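PDB 2IPI: aclacinomycin oxidoreductase (AknOx) from Streptomyces galilaeus, which oxidises the terminal sugar of aclacinomycins in the last two steps of their biosynthesis, using a bicovalently bound FAD and molecular oxygen. Local coordinates for residues Q111-S116 and R224-T229; E131-L136 and E342-A347; M424-M429 and D435-W440. All coordinates share one frame; numbering follows the deposited sequence.

Overall arrangement
Contact 1 lies within the FAD-binding region, and contact 2 ties that region to the part carrying the seven-stranded sheet; the two adjoin, centres about 17 Å apart, where Val-112 meets Ala-135 and Leu-136. Contact 3 lies far off, across the centre of the chain from contact 1. Contacts 1 and 2 are partly buried, whereas every touching residue of contact 3 is buried. Contact 1 spans two non-adjacent strands of a five-stranded sheet. Contacts 2 and 3 share the seven-stranded sheet, one at the helix after one of its two outer strands, 336-342, the other on strand 420-428. An aspartate methylene and a phenylalanine meet a tryptophan in the first, leucine and aromatics make the second, and amide stacking beside the ligand the third.

Contact 1: Q111-S116 and R224-T229; sequences QVFYDS and RYWFRT
Asp-115 OD2 takes a hydrogen bond from the backbone N of Lys-118 and a weak one from that of Gly-117, while the methylene of the same side chain meets the edge of the Trp-226 ring. The two backbone donors belong to the turn that follows strand 112-115, so the carboxylate is tied back to its own chain. The backbone points CB of Asp-115 toward 224-229, and it comes 3.4 Å from Trp-226 CZ3, at the rim of the six-membered ring and close to its plane. CG stands anti to the backbone N (chi1 -172°), and this sets where the carboxylate goes: Asp-115 OD1 ends 3.9 Å from Trp-226 CH2, with the carboxylate tilted 56° from the ring plane.

Phe-113 adds a looser touch, its CE1 lying 4.4 Å from Trp-226 CH2 with the rings meeting obliquely. The indole is steered from its other end, since NE1 donates to Glu-181 OE2. Glu-181 OE1 forms a salt bridge with Arg-224 NH1, so one carboxylate links the indole and the arginine two residues before it.

Strands 112-115 and 221-227 are not direct neighbours in the antiparallel sheet: 120-123 runs between them. Phe-113 packs on its Ala-122 and Trp-226 on its Ala-120, and the small alanines are consistent with the larger side chains meeting over the middle strand. On the far side of 221-227 comes strand 177-185, which carries Glu-181, and Val-112 turns to helix 129-140 through Ala-135 and Leu-136.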
loop_
_atom_site.group_PDB
_atom_site.type_symbol
_atom_site.label_atom_id
_atom_site.label_comp_id
_atom_site.label_asym_id
_atom_site.label_seq_id
_atom_site.Cartn_x
_atom_site.Cartn_y
_atom_site.Cartn_z
ATOM N N GLN A 111 5.075 17.873 -9.387
ATOM C CA GLN A 111 5.134 19.136 -8.661
ATOM C C GLN A 111 4.613 18.979 -7.237
ATOM O O GLN A 111 3.624 18.325 -6.936
ATOM C CB GLN A 111 4.336 20.214 -9.398
ATOM N N VAL A 112 5.332 19.595 -6.306
ATOM C CA VAL A 112 4.918 19.605 -4.914
ATOM C C VAL A 112 5.166 20.981 -4.322
ATOM O O VAL A 112 6.271 21.509 -4.456
ATOM C CB VAL A 112 5.683 18.585 -4.043
ATOM C CG1 VAL A 112 4.907 18.376 -2.749
ATOM C CG2 VAL A 112 5.923 17.258 -4.755
ATOM N N PHE A 113 4.145 21.540 -3.681
ATOM C CA PHE A 113 4.321 22.868 -3.096
ATOM C C PHE A 113 3.242 23.085 -2.049
ATOM O O PHE A 113 2.355 22.254 -1.889
ATOM C CB PHE A 113 4.269 23.925 -4.188
ATOM C CG PHE A 113 2.996 23.968 -5.020
ATOM C CD1 PHE A 113 1.921 24.754 -4.642
ATOM C CD2 PHE A 113 2.881 23.228 -6.174
ATOM C CE1 PHE A 113 0.771 24.788 -5.401
ATOM C CE2 PHE A 113 1.733 23.257 -6.951
ATOM C CZ PHE A 113 0.665 24.050 -6.573
ATOM N N TYR A 114 3.316 24.172 -1.311
ATOM C CA TYR A 114 2.288 24.596 -0.395
ATOM C C TYR A 114 1.425 25.673 -1.034
ATOM O O TYR A 114 1.920 26.501 -1.799
ATOM C CB TYR A 114 2.939 25.161 0.872
ATOM C CG TYR A 114 1.929 25.743 1.827
ATOM C CD1 TYR A 114 0.947 24.961 2.428
ATOM C CD2 TYR A 114 1.987 27.099 2.109
ATOM C CE1 TYR A 114 0.041 25.534 3.295
ATOM C CE2 TYR A 114 1.085 27.665 2.977
ATOM C CZ TYR A 114 0.109 26.883 3.566
ATOM O OH TYR A 114 -0.769 27.484 4.428
ATOM N N ASP A 115 0.133 25.709 -0.738
ATOM C CA ASP A 115 -0.648 26.853 -1.201
ATOM C C ASP A 115 -1.170 27.644 -0.009
ATOM O O ASP A 115 -2.079 27.179 0.681
ATOM C CB ASP A 115 -1.821 26.443 -2.075
ATOM C CG ASP A 115 -2.491 27.647 -2.711
ATOM O OD1 ASP A 115 -2.707 27.564 -3.940
ATOM O OD2 ASP A 115 -2.811 28.647 -2.049
ATOM N N SER A 116 -0.577 28.812 0.232
ATOM C CA SER A 116 -0.992 29.643 1.358
ATOM C C SER A 116 -2.490 29.920 1.291
ATOM O O SER A 116 -3.171 30.013 2.313
ATOM C CB SER A 116 -0.220 30.963 1.402
ATOM O OG SER A 116 0.970 30.896 0.649
ATOM N N ARG A 224 -4.035 15.937 -9.016
ATOM C CA ARG A 224 -3.445 16.638 -7.887
ATOM C C ARG A 224 -4.133 16.308 -6.567
ATOM O O ARG A 224 -5.361 16.270 -6.470
ATOM C CB ARG A 224 -3.505 18.165 -8.077
ATOM C CG ARG A 224 -2.831 18.892 -6.918
ATOM C CD ARG A 224 -2.788 20.387 -7.156
ATOM N NE ARG A 224 -1.982 20.701 -8.320
ATOM C CZ ARG A 224 -2.184 21.554 -9.300
ATOM N NH1 ARG A 224 -3.277 22.299 -9.319
ATOM N NH2 ARG A 224 -1.273 21.657 -10.263
ATOM N N TYR A 225 -3.354 16.076 -5.517
ATOM C CA TYR A 225 -3.856 15.785 -4.197
ATOM C C TYR A 225 -3.520 16.931 -3.235
ATOM O O TYR A 225 -2.448 17.492 -3.480
ATOM C CB TYR A 225 -3.205 14.529 -3.603
ATOM C CG TYR A 225 -3.483 13.185 -4.197
ATOM C CD1 TYR A 225 -2.713 12.639 -5.214
ATOM C CD2 TYR A 225 -4.556 12.434 -3.709
ATOM C CE1 TYR A 225 -2.997 11.394 -5.742
ATOM C CE2 TYR A 225 -4.838 11.189 -4.243
ATOM C CZ TYR A 225 -4.063 10.674 -5.248
ATOM O OH TYR A 225 -4.357 9.420 -5.758
ATOM N N TRP A 226 -4.350 17.179 -2.260
ATOM C CA TRP A 226 -4.177 18.201 -1.236
ATOM C C TRP A 226 -4.119 17.614 0.159
ATOM O O TRP A 226 -5.006 16.849 0.531
ATOM C CB TRP A 226 -5.237 19.321 -1.337
ATOM C CG TRP A 226 -5.113 20.139 -2.601
ATOM C CD1 TRP A 226 -5.705 19.806 -3.792
ATOM C CD2 TRP A 226 -4.417 21.369 -2.851
ATOM N NE1 TRP A 226 -5.404 20.744 -4.746
ATOM C CE2 TRP A 226 -4.609 21.719 -4.200
ATOM C CE3 TRP A 226 -3.620 22.212 -2.076
ATOM C CZ2 TRP A 226 -4.065 22.858 -4.789
ATOM C CZ3 TRP A 226 -3.077 23.347 -2.655
ATOM C CH2 TRP A 226 -3.291 23.675 -4.005
ATOM N N PHE A 227 -3.074 17.956 0.917
ATOM C CA PHE A 227 -2.951 17.455 2.281
ATOM C C PHE A 227 -2.947 18.539 3.354
ATOM O O PHE A 227 -2.299 19.565 3.208
ATOM C CB PHE A 227 -1.636 16.646 2.452
ATOM C CG PHE A 227 -1.722 15.387 1.595
ATOM C CD1 PHE A 227 -1.187 15.378 0.323
ATOM C CD2 PHE A 227 -2.363 14.262 2.099
ATOM C CE1 PHE A 227 -1.304 14.257 -0.492
ATOM C CE2 PHE A 227 -2.471 13.140 1.287
ATOM C CZ PHE A 227 -1.943 13.138 0.014
ATOM N N ARG A 228 -3.661 18.228 4.427
ATOM C CA ARG A 228 -3.712 18.986 5.650
ATOM C C ARG A 228 -4.301 18.119 6.754
ATOM O O ARG A 228 -5.355 17.507 6.549
ATOM C CB ARG A 228 -4.566 20.242 5.458
ATOM C CG ARG A 228 -4.208 21.400 6.370
ATOM C CD ARG A 228 -5.360 21.748 7.290
ATOM N NE ARG A 228 -6.404 22.487 6.587
ATOM C CZ ARG A 228 -7.462 21.982 5.976
ATOM N NH1 ARG A 228 -7.663 20.662 5.952
ATOM N NH2 ARG A 228 -8.342 22.779 5.375
ATOM N N THR A 229 -3.645 18.087 7.905
ATOM C CA THR A 229 -4.217 17.372 9.042
ATOM C C THR A 229 -5.548 17.991 9.439
ATOM O O THR A 229 -5.583 19.193 9.698
ATOM C CB THR A 229 -3.251 17.364 10.238
ATOM O OG1 THR A 229 -2.009 16.785 9.804
ATOM C CG2 THR A 229 -3.812 16.510 11.357
#

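Contact 2: E131-L136 and E342-A347; sequences ETYRAL and EPWLRA
A helix-to-helix contact joins the FAD-binding PCMH-type region to the part of the protein built on the seven-stranded sheet: Tyr-133 and Arg-134 of helix 129-140 meet Trp-344 and Leu-345 in the first turn of helix 344-348. Leu-345 is the residue that reaches across. Its CG stands anti to the backbone N, and this torsion (chi1 -176°) places the two methyls against Tyr-133 and Arg-134. CD1 reaches 4.0 Å from Arg-134 CA and 4.1 Å from Tyr-133 O, so it lies against main chain as much as against side chains. The same methyl is 4.4 Å from Tyr-133 CB, while the other branch, CD2, comes 4.3 Å from Arg-134 CB. Here the backbones are closest, with the CA atoms of Arg-134 and Leu-345 7.0 Å apart. Only the root of Arg-134 takes part, because its guanidinium leads away from the partner helix.

Beside this leucine, the far corner of the Trp-344 indole approaches the tyrosine ring obliquely, CH2 lying 4.4 Å from Tyr-133 CD2. Tyr-133 OH is used in another direction: it hydrogen-bonds to Gly-147 O, two residues before Cys-149, one of the two covalent links to the flavin. The Tyr-133 side chain is about 7 Å from the bound FAD.

Pro-343 occupies the N-cap position, and its carbonyl accepts from Ala-347 N at 2.9 Å to start the helix just after strand 336-342. Trp-344 also meets Tyr-137, one turn further along helix 129-140, and touches Thr-248 of strand 248-256, the neighbour of 336-342 in the sheet.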
loop_
_atom_site.group_PDB
_atom_site.type_symbol
_atom_site.label_atom_id
_atom_site.label_comp_id
_atom_site.label_asym_id
_atom_site.label_seq_id
_atom_site.Cartn_x
_atom_site.Cartn_y
_atom_site.Cartn_z
ATOM N N GLU A 131 10.427 11.560 -3.454
ATOM C CA GLU A 131 10.454 12.987 -3.785
ATOM C C GLU A 131 9.540 13.755 -2.851
ATOM O O GLU A 131 9.923 14.820 -2.347
ATOM C CB GLU A 131 10.088 13.226 -5.254
ATOM C CG GLU A 131 11.206 12.768 -6.175
ATOM C CD GLU A 131 10.804 12.683 -7.628
ATOM O OE1 GLU A 131 9.605 12.868 -7.917
ATOM O OE2 GLU A 131 11.732 12.434 -8.432
ATOM N N THR A 132 8.336 13.246 -2.580
ATOM C CA THR A 132 7.461 14.087 -1.746
ATOM C C THR A 132 8.055 14.240 -0.346
ATOM O O THR A 132 8.114 15.351 0.193
ATOM C CB THR A 132 6.005 13.614 -1.660
ATOM O OG1 THR A 132 5.907 12.451 -0.845
ATOM C CG2 THR A 132 5.533 13.280 -3.071
ATOM N N TYR A 133 8.538 13.126 0.195
ATOM C CA TYR A 133 9.209 13.126 1.484
ATOM C C TYR A 133 10.298 14.201 1.546
ATOM O O TYR A 133 10.392 14.935 2.537
ATOM C CB TYR A 133 9.825 11.750 1.763
ATOM C CG TYR A 133 8.836 10.668 2.151
ATOM C CD1 TYR A 133 8.969 9.354 1.710
ATOM C CD2 TYR A 133 7.753 10.952 2.960
ATOM C CE1 TYR A 133 8.051 8.382 2.073
ATOM C CE2 TYR A 133 6.826 10.001 3.337
ATOM C CZ TYR A 133 6.986 8.700 2.885
ATOM O OH TYR A 133 6.059 7.755 3.258
ATOM N N ARG A 134 11.098 14.264 0.487
ATOM C CA ARG A 134 12.225 15.203 0.498
ATOM C C ARG A 134 11.722 16.631 0.395
ATOM O O ARG A 134 12.120 17.526 1.153
ATOM C CB ARG A 134 13.229 14.828 -0.589
ATOM C CG ARG A 134 12.798 15.097 -2.012
ATOM C CD ARG A 134 13.970 14.876 -2.969
ATOM N NE ARG A 134 13.834 15.723 -4.158
ATOM C CZ ARG A 134 13.887 17.041 -4.089
ATOM N NH1 ARG A 134 14.075 17.641 -2.920
ATOM N NH2 ARG A 134 13.749 17.768 -5.185
ATOM N N ALA A 135 10.801 16.897 -0.536
ATOM C CA ALA A 135 10.292 18.260 -0.649
ATOM C C ALA A 135 9.581 18.727 0.615
ATOM O O ALA A 135 9.830 19.833 1.106
ATOM C CB ALA A 135 9.386 18.356 -1.872
ATOM N N LEU A 136 8.679 17.931 1.179
ATOM C CA LEU A 136 7.906 18.377 2.335
ATOM C C LEU A 136 8.808 18.668 3.524
ATOM O O LEU A 136 8.620 19.564 4.340
ATOM C CB LEU A 136 6.896 17.296 2.710
ATOM C CG LEU A 136 5.409 17.546 2.490
ATOM C CD1 LEU A 136 5.151 18.637 1.469
ATOM C CD2 LEU A 136 4.700 16.247 2.105
ATOM N N GLU A 342 20.322 7.228 12.518
ATOM C CA GLU A 342 20.546 7.989 11.307
ATOM C C GLU A 342 19.559 9.141 11.160
ATOM O O GLU A 342 18.513 9.151 11.787
ATOM C CB GLU A 342 20.457 7.017 10.113
ATOM C CG GLU A 342 21.734 6.211 9.941
ATOM C CD GLU A 342 22.731 6.775 8.955
ATOM O OE1 GLU A 342 23.201 7.926 9.054
ATOM O OE2 GLU A 342 23.119 6.033 8.022
ATOM N N PRO A 343 19.897 10.122 10.343
ATOM C CA PRO A 343 18.953 11.223 10.120
ATOM C C PRO A 343 17.676 10.689 9.478
ATOM O O PRO A 343 17.719 9.799 8.619
ATOM C CB PRO A 343 19.700 12.159 9.177
ATOM C CG PRO A 343 21.139 11.772 9.300
ATOM C CD PRO A 343 21.143 10.298 9.590
ATOM N N TRP A 344 16.546 11.242 9.925
ATOM C CA TRP A 344 15.261 10.765 9.423
ATOM C C TRP A 344 15.173 10.737 7.901
ATOM O O TRP A 344 14.717 9.728 7.336
ATOM C CB TRP A 344 14.102 11.608 10.001
ATOM C CG TRP A 344 12.796 11.053 9.490
ATOM C CD1 TRP A 344 12.099 9.969 9.931
ATOM C CD2 TRP A 344 12.042 11.602 8.398
ATOM N NE1 TRP A 344 10.958 9.809 9.189
ATOM C CE2 TRP A 344 10.899 10.796 8.236
ATOM C CE3 TRP A 344 12.255 12.699 7.561
ATOM C CZ2 TRP A 344 9.952 11.071 7.246
ATOM C CZ3 TRP A 344 11.320 12.969 6.580
ATOM C CH2 TRP A 344 10.194 12.153 6.442
ATOM N N LEU A 345 15.565 11.779 7.181
ATOM C CA LEU A 345 15.397 11.718 5.727
ATOM C C LEU A 345 16.328 10.685 5.095
ATOM O O LEU A 345 15.948 9.896 4.238
ATOM C CB LEU A 345 15.607 13.080 5.048
ATOM C CG LEU A 345 15.317 12.997 3.528
ATOM C CD1 LEU A 345 13.817 12.840 3.315
ATOM C CD2 LEU A 345 15.849 14.198 2.774
ATOM N N ARG A 346 17.579 10.682 5.543
ATOM C CA ARG A 346 18.554 9.731 5.009
ATOM C C ARG A 346 18.051 8.306 5.173
ATOM O O ARG A 346 18.068 7.514 4.226
ATOM C CB ARG A 346 19.895 9.922 5.724
ATOM C CG ARG A 346 20.859 8.756 5.575
ATOM C CD ARG A 346 22.318 9.151 5.612
ATOM N NE ARG A 346 23.035 8.769 4.400
ATOM C CZ ARG A 346 24.342 8.676 4.248
ATOM N NH1 ARG A 346 25.199 8.933 5.233
ATOM N NH2 ARG A 346 24.856 8.319 3.074
ATOM N N ALA A 347 17.601 7.982 6.379
ATOM C CA ALA A 347 17.127 6.628 6.661
ATOM C C ALA A 347 15.924 6.284 5.782
ATOM O O ALA A 347 15.818 5.184 5.243
ATOM C CB ALA A 347 16.806 6.507 8.144
#

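Contact 3: M424-M429 and D435-W440; sequences MSATWM and DANLAW. With AKY (methyl (2S,4R)-2-ethyl-2,5,7-trihydroxy-6,11-dioxo-4-{[2,3,6-trideoxy-4-O-{2,6-dideoxy-4-O-[(2S,6S)-6-methyl-5-oxotetrahydro-2h -pyran-2-yl]-alpha-D-lyxo-hexopyranosyl}-3-(dimethylamino)-D-ribo-hexopyranosyl]oxy}-1,2,3,4,6,11-hexahydrotetracene-1-c arboxylate), chain E.
One face of the Trp-428 indole carries the side-chain amide of Asn-437, stacked with the two planes only 8° apart. Asn-437 CB sits over the six-membered ring in a CH-pi contact, 3.4 Å from the centroid, and the amide runs from there toward the five-membered ring, where Asn-437 ND2 is 3.1 Å from Trp-428 CG. The Trp-440 indole is met at its edge instead: Ala-426 CB lies 3.4 Å from Trp-440 CD1, and Ser-425 O is close to the ring plane, 3.6 Å from Trp-440 NE1.

Bonds to residues at the strand-to-helix connection and the helix start flank the stack: Trp-428 NE1 binds Asp-434 OD1 and Asn-437 ND2 donates to His-433 O. Trp-428 CG takes the crowded position between backbone N and carbonyl carbon (chi1 67°). The segments 424-428 and 435-440 run nearly antiparallel, 168° between their N-to-C directions, as expected of a strand followed by a helix packed back on it.

Ser-425 and Thr-427, alternating with these, point away from the helix to the bound ligand, and Thr-427 is an established binding residue for aclacinomycin Y. Its OG1 is 2.9 Å from AKY N11, but a hydrogen bond there is doubtful, since the methyl C51 crowds the same oxygen. AKY O4 gives a weak bond to Thr-427 O at 3.1 Å.

ND2 is thus bonded and the amide's flat face lies on the indole, while buried Asn-437 OD1 has no partner in the model. The strand has a back of packed aromatics and a stacked amide, and a front facing the ligand.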
loop_
_atom_site.group_PDB
_atom_site.type_symbol
_atom_site.label_atom_id
_atom_site.label_comp_id
_atom_site.label_asym_id
_atom_site.label_seq_id
_atom_site.Cartn_x
_atom_site.Cartn_y
_atom_site.Cartn_z
ATOM N N MET A 424 2.177 -11.632 1.881
ATOM C CA MET A 424 2.966 -12.811 1.493
ATOM C C MET A 424 3.256 -12.816 -0.001
ATOM O O MET A 424 2.411 -12.438 -0.813
ATOM C CB MET A 424 2.256 -14.110 1.845
ATOM C CG MET A 424 1.591 -14.100 3.212
ATOM S SD MET A 424 0.831 -15.711 3.512
ATOM C CE MET A 424 0.395 -15.521 5.233
ATOM N N SER A 425 4.468 -13.263 -0.333
ATOM C CA SER A 425 4.923 -13.233 -1.706
ATOM C C SER A 425 5.872 -14.376 -2.069
ATOM O O SER A 425 6.403 -15.045 -1.190
ATOM C CB SER A 425 5.657 -11.909 -1.986
ATOM O OG SER A 425 6.906 -11.887 -1.307
ATOM N N ALA A 426 6.018 -14.512 -3.369
ATOM C CA ALA A 426 6.987 -15.258 -4.133
ATOM C C ALA A 426 7.564 -14.291 -5.171
ATOM O O ALA A 426 6.815 -13.516 -5.774
ATOM C CB ALA A 426 6.412 -16.469 -4.844
ATOM N N THR A 427 8.859 -14.365 -5.316
ATOM C CA THR A 427 9.659 -13.501 -6.163
ATOM C C THR A 427 10.635 -14.356 -6.960
ATOM O O THR A 427 11.242 -15.235 -6.335
ATOM C CB THR A 427 10.446 -12.472 -5.325
ATOM O OG1 THR A 427 9.575 -11.948 -4.315
ATOM C CG2 THR A 427 10.922 -11.343 -6.217
ATOM N N TRP A 428 10.732 -14.107 -8.256
ATOM C CA TRP A 428 11.592 -14.920 -9.117
ATOM C C TRP A 428 12.034 -14.193 -10.379
ATOM O O TRP A 428 11.655 -13.068 -10.658
ATOM C CB TRP A 428 10.926 -16.232 -9.503
ATOM C CG TRP A 428 9.729 -16.269 -10.372
ATOM C CD1 TRP A 428 9.707 -16.607 -11.705
ATOM C CD2 TRP A 428 8.368 -15.977 -10.018
ATOM N NE1 TRP A 428 8.423 -16.542 -12.189
ATOM C CE2 TRP A 428 7.582 -16.158 -11.183
ATOM C CE3 TRP A 428 7.716 -15.582 -8.851
ATOM C CZ2 TRP A 428 6.201 -15.954 -11.193
ATOM C CZ3 TRP A 428 6.349 -15.383 -8.866
ATOM C CH2 TRP A 428 5.602 -15.570 -10.030
ATOM N N MET A 429 12.867 -14.890 -11.151
ATOM C CA MET A 429 13.365 -14.288 -12.378
ATOM C C MET A 429 12.839 -14.978 -13.624
ATOM O O MET A 429 12.533 -14.361 -14.644
ATOM C CB MET A 429 14.902 -14.335 -12.430
ATOM C CG MET A 429 15.426 -13.470 -13.566
ATOM S SD MET A 429 17.198 -13.154 -13.498
ATOM C CE MET A 429 17.416 -12.597 -11.813
ATOM N N ASP A 435 4.832 -21.308 -12.843
ATOM C CA ASP A 435 3.936 -22.321 -12.291
ATOM C C ASP A 435 4.362 -22.777 -10.906
ATOM O O ASP A 435 3.543 -22.914 -9.993
ATOM C CB ASP A 435 3.847 -23.516 -13.253
ATOM C CG ASP A 435 2.994 -23.169 -14.469
ATOM O OD1 ASP A 435 1.941 -22.521 -14.293
ATOM O OD2 ASP A 435 3.392 -23.539 -15.593
ATOM N N ALA A 436 5.650 -23.028 -10.711
ATOM C CA ALA A 436 6.111 -23.492 -9.402
ATOM C C ALA A 436 5.944 -22.382 -8.376
ATOM O O ALA A 436 5.457 -22.592 -7.269
ATOM C CB ALA A 436 7.559 -23.953 -9.481
ATOM N N ASN A 437 6.348 -21.167 -8.766
ATOM C CA ASN A 437 6.193 -20.040 -7.837
ATOM C C ASN A 437 4.734 -19.807 -7.487
ATOM O O ASN A 437 4.379 -19.763 -6.303
ATOM C CB ASN A 437 6.836 -18.783 -8.432
ATOM C CG ASN A 437 8.343 -18.760 -8.259
ATOM O OD1 ASN A 437 8.817 -18.435 -7.163
ATOM N ND2 ASN A 437 9.072 -19.071 -9.329
ATOM N N LEU A 438 3.870 -19.670 -8.484
ATOM C CA LEU A 438 2.446 -19.461 -8.237
ATOM C C LEU A 438 1.879 -20.521 -7.296
ATOM O O LEU A 438 1.116 -20.222 -6.376
ATOM C CB LEU A 438 1.662 -19.461 -9.551
ATOM C CG LEU A 438 1.845 -18.232 -10.448
ATOM C CD1 LEU A 438 1.545 -18.577 -11.899
ATOM C CD2 LEU A 438 0.950 -17.101 -9.959
ATOM N N ALA A 439 2.266 -21.776 -7.518
ATOM C CA ALA A 439 1.758 -22.841 -6.651
ATOM C C ALA A 439 2.094 -22.586 -5.188
ATOM O O ALA A 439 1.261 -22.688 -4.285
ATOM C CB ALA A 439 2.324 -24.185 -7.097
ATOM N N TRP A 440 3.346 -22.241 -4.938
ATOM C CA TRP A 440 3.854 -21.951 -3.612
ATOM C C TRP A 440 3.035 -20.904 -2.876
ATOM O O TRP A 440 2.552 -21.135 -1.770
ATOM C CB TRP A 440 5.319 -21.490 -3.750
ATOM C CG TRP A 440 5.727 -20.499 -2.701
ATOM C CD1 TRP A 440 5.808 -19.138 -2.802
ATOM C CD2 TRP A 440 6.114 -20.829 -1.364
ATOM N NE1 TRP A 440 6.222 -18.611 -1.610
ATOM C CE2 TRP A 440 6.419 -19.620 -0.711
ATOM C CE3 TRP A 440 6.230 -22.034 -0.666
ATOM C CZ2 TRP A 440 6.834 -19.575 0.618
ATOM C CZ3 TRP A 440 6.640 -21.982 0.650
ATOM C CH2 TRP A 440 6.937 -20.767 1.281
HETATM O O15 AKY E . 3.374 -2.928 2.628
HETATM C C42 AKY E . 4.391 -3.171 1.953
HETATM C C40 AKY E . 5.760 -2.875 2.612
HETATM C C38 AKY E . 6.937 -3.285 1.824
HETATM C C39 AKY E . 4.395 -4.047 0.633
HETATM C C41 AKY E . 3.721 -5.128 0.211
HETATM O O14 AKY E . 5.557 -3.923 -0.154
HETATM C C37 AKY E . 6.741 -4.120 0.608
HETATM O O13 AKY E . 7.909 -4.063 -0.170
HETATM C C35 AKY E . 8.298 -5.261 -0.774
HETATM C C34 AKY E . 9.519 -5.897 -0.101
HETATM C C36 AKY E . 9.587 -5.610 1.298
HETATM O O11 AKY E . 10.855 -5.565 -0.764
HETATM C C33 AKY E . 8.451 -5.116 -2.277
HETATM O O12 AKY E . 7.266 -4.548 -3.040
HETATM C C32 AKY E . 9.703 -4.643 -2.678
HETATM C C31 AKY E . 10.739 -5.509 -2.279
HETATM O O7 AKY E . 14.963 -10.401 -2.910
HETATM C C7 AKY E . 15.929 -10.267 -3.954
HETATM C C8 AKY E . 16.954 -9.278 -3.556
HETATM C C9 AKY E . 17.978 -9.918 -2.653
HETATM O O9 AKY E . 17.266 -10.571 -1.659
HETATM C C13 AKY E . 18.904 -8.865 -2.162
HETATM C C14 AKY E . 18.008 -7.906 -1.375
HETATM C C20 AKY E . 16.515 -11.629 -4.149
HETATM C C19 AKY E . 17.839 -11.966 -3.856
HETATM C C10 AKY E . 18.780 -10.846 -3.482
HETATM C C11 AKY E . 18.322 -13.247 -4.122
HETATM C C18 AKY E . 17.494 -14.209 -4.700
HETATM C C17 AKY E . 16.166 -13.886 -5.007
HETATM C C6 AKY E . 15.702 -12.609 -4.716
HETATM O O6 AKY E . 14.429 -12.264 -5.004
HETATM C C12 AKY E . 18.018 -15.483 -5.014
HETATM O O3 AKY E . 19.196 -15.797 -4.738
HETATM C C15 AKY E . 17.186 -16.428 -5.666
HETATM C C1 AKY E . 17.722 -17.659 -6.038
HETATM C C2 AKY E . 16.965 -18.608 -6.728
HETATM C C3 AKY E . 15.639 -18.296 -7.029
HETATM C C16 AKY E . 15.848 -16.105 -5.982
HETATM C C5 AKY E . 15.334 -14.832 -5.652
HETATM O O5 AKY E . 14.185 -14.436 -5.934
HETATM C C4 AKY E . 15.091 -17.070 -6.663
HETATM O O4 AKY E . 13.798 -16.830 -7.003
HETATM O O18 AKY E . 10.681 -6.845 -2.803
HETATM C C45 AKY E . 13.700 -9.834 -3.284
HETATM C C43 AKY E . 19.221 -10.187 -4.786
HETATM O O16 AKY E . 18.463 -10.111 -5.759
HETATM O O17 AKY E . 20.483 -9.686 -4.919
HETATM C C44 AKY E . 21.115 -10.383 -6.000
HETATM O O19 AKY E . 13.797 -8.512 -3.752
HETATM C C47 AKY E . 11.513 -9.062 -2.281
HETATM N N11 AKY E . 10.240 -9.627 -2.765
HETATM C C52 AKY E . 9.233 -9.994 -1.829
HETATM C C51 AKY E . 9.745 -9.180 -4.023
HETATM C C46 AKY E . 12.762 -9.911 -2.083
HETATM C C48 AKY E . 11.882 -7.606 -2.569
HETATM C C49 AKY E . 12.756 -7.521 -3.808
HETATM C C50 AKY E . 12.161 -7.081 -5.152
#